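PDB 2XFV: regulatory protein SWI6 from Saccharomyces cerevisiae, which serves as the shared subunit of the SBF and MBF complexes that drive cell-cycle-dependent transcription, here seen as its amino-terminal domain. Local coordinates for residues E84-L87 / Q88-M92. Residues are numbered along the deposited sequence; the frame is centred on the assembly and turned at random.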
loop_
_atom_site.group_PDB
_atom_site.type_symbol
_atom_site.label_atom_id
_atom_site.label_comp_id
_atom_site.label_asym_id
_atom_site.label_seq_id
_atom_site.Cartn_x
_atom_site.Cartn_y
_atom_site.Cartn_z
ATOM N N GLU A 84 -2.751 10.012 3.578
ATOM C CA GLU A 84 -3.323 9.112 2.566
ATOM C C GLU A 84 -2.641 9.253 1.209
ATOM O O GLU A 84 -2.477 8.266 0.485
ATOM C CB GLU A 84 -4.835 9.306 2.448
ATOM C CG GLU A 84 -5.567 8.647 3.614
ATOM C CD GLU A 84 -7.077 8.673 3.484
ATOM O OE1 GLU A 84 -7.595 8.712 2.338
ATOM O OE2 GLU A 84 -7.737 8.629 4.546
ATOM N N LYS A 85 -2.251 10.480 0.869
ATOM C CA LYS A 85 -1.509 10.730 -0.368
ATOM C C LYS A 85 -0.105 10.118 -0.283
ATOM O O LYS A 85 0.398 9.555 -1.263
ATOM C CB LYS A 85 -1.461 12.243 -0.679
ATOM C CG LYS A 85 -0.704 12.660 -1.967
ATOM C CD LYS A 85 -1.185 11.916 -3.234
ATOM C CE LYS A 85 -2.601 12.317 -3.696
ATOM N NZ LYS A 85 -3.072 11.439 -4.825
ATOM N N CYS A 86 0.531 10.213 0.883
ATOM C CA CYS A 86 1.817 9.547 1.069
ATOM C C CYS A 86 1.672 8.044 0.797
ATOM O O CYS A 86 2.465 7.463 0.050
ATOM C CB CYS A 86 2.370 9.802 2.484
ATOM S SG CYS A 86 3.870 8.856 2.888
ATOM N N LEU A 87 0.644 7.419 1.369
ATOM C CA LEU A 87 0.418 5.982 1.127
ATOM C C LEU A 87 0.133 5.679 -0.352
ATOM O O LEU A 87 0.651 4.703 -0.914
ATOM C CB LEU A 87 -0.708 5.442 2.025
ATOM C CG LEU A 87 -0.359 5.415 3.523
ATOM C CD1 LEU A 87 -1.608 5.459 4.413
ATOM C CD2 LEU A 87 0.494 4.197 3.846
ATOM N N GLN A 88 -0.680 6.513 -0.988
ATOM C CA GLN A 88 -0.952 6.347 -2.414
ATOM C C GLN A 88 0.311 6.388 -3.269
ATOM O O GLN A 88 0.464 5.579 -4.195
ATOM C CB GLN A 88 -1.923 7.424 -2.897
ATOM C CG GLN A 88 -3.358 7.164 -2.522
ATOM C CD GLN A 88 -4.251 8.284 -2.980
ATOM O OE1 GLN A 88 -3.907 9.456 -2.833
ATOM N NE2 GLN A 88 -5.399 7.936 -3.553
ATOM N N LEU A 89 1.197 7.344 -2.986
ATOM C CA LEU A 89 2.463 7.466 -3.725
ATOM C C LEU A 89 3.393 6.268 -3.491
ATOM O O LEU A 89 4.019 5.771 -4.426
ATOM C CB LEU A 89 3.186 8.793 -3.397
ATOM C CG LEU A 89 2.465 10.089 -3.823
ATOM C CD1 LEU A 89 3.217 11.349 -3.346
ATOM C CD2 LEU A 89 2.236 10.134 -5.335
ATOM N N LEU A 90 3.498 5.801 -2.252
ATOM C CA LEU A 90 4.320 4.620 -1.988
ATOM C C LEU A 90 3.782 3.404 -2.736
ATOM O O LEU A 90 4.549 2.612 -3.302
ATOM C CB LEU A 90 4.387 4.325 -0.489
ATOM C CG LEU A 90 5.119 5.346 0.373
ATOM C CD1 LEU A 90 4.927 4.977 1.846
ATOM C CD2 LEU A 90 6.611 5.380 -0.007
ATOM N N ASN A 91 2.463 3.251 -2.742
ATOM C CA ASN A 91 1.842 2.156 -3.494
ATOM C C ASN A 91 2.119 2.259 -5.000
ATOM O O ASN A 91 2.502 1.265 -5.647
ATOM C CB ASN A 91 0.328 2.111 -3.227
ATOM C CG ASN A 91 -0.352 0.901 -3.878
ATOM O OD1 ASN A 91 0.069 -0.245 -3.687
ATOM N ND2 ASN A 91 -1.413 1.154 -4.641
ATOM N N MET A 92 1.908 3.453 -5.557
ATOM C CA MET A 92 2.131 3.694 -6.988
ATOM C C MET A 92 3.575 3.370 -7.410
ATOM O O MET A 92 3.811 2.806 -8.486
ATOM C CB MET A 92 1.820 5.157 -7.348
ATOM C CG MET A 92 1.910 5.451 -8.850
ATOM S SD MET A 92 1.639 7.189 -9.262
ATOM C CE MET A 92 3.169 7.929 -8.692
#
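Lys85 and Gln88, three residues apart on one helix, illustrate how neighbouring side chains can join along a helical surface that the backbone already orders. The lysine leaves with CG anti to its own nitrogen (chi1 -180°), then folds at the next two bonds, which brings its ammonium round to the oxygen end of the glutamine amide. Lys85 NZ reaches Gln88 OE1 at 2.9 Å, approaching from above the amide plane, 46° out of it, rather than along a lone pair. In Gln88, CG lies beside the backbone N (chi1 -77°), 3.3 Å from Glu84 O, and the chain runs on extended. A hydrogen bond from Lys85 NZ to a bound glycerol, probably from the crystallisation liquor, gives the ammonium a second partner, while Gln88 NE2 makes a weak hydrogen bond to Gln100 of the second subunit. With an alanine here instead of Lys85, Gln88 OE1 would probably lose this donor and the amide would be freer to turn. The bent lysine also crosses Leu89, with Lys85 CD 4.1 Å from Leu89 CG, so one methylene brushes the leucine's branch point while the charged end serves the amide. One residue further along, Cys86 SG meets Leu90 CD1 at 4.2 Å, a van der Waals touch between apolar groups. Beneath these side chains runs the regular i to i+4 pattern of an alpha-helix: Gln88 N to Glu84 O, Leu89 N to Lys85 O, Leu90 N to Cys86 O and Asn91 N to Leu87 O. In the Swi6 N-terminal domain, helix 83-92 buries Cys86, Leu87, Leu89 and Leu90. Cys86 and Leu89 pack on Ile81 of strand 79-81, Leu87 and Leu90 meet Phe103 of strand 103-105, and Met92 touches Leu37 and Tyr40 of helix 34-43; Glu84, Leu87 and Asn91 also pack against the second subunit.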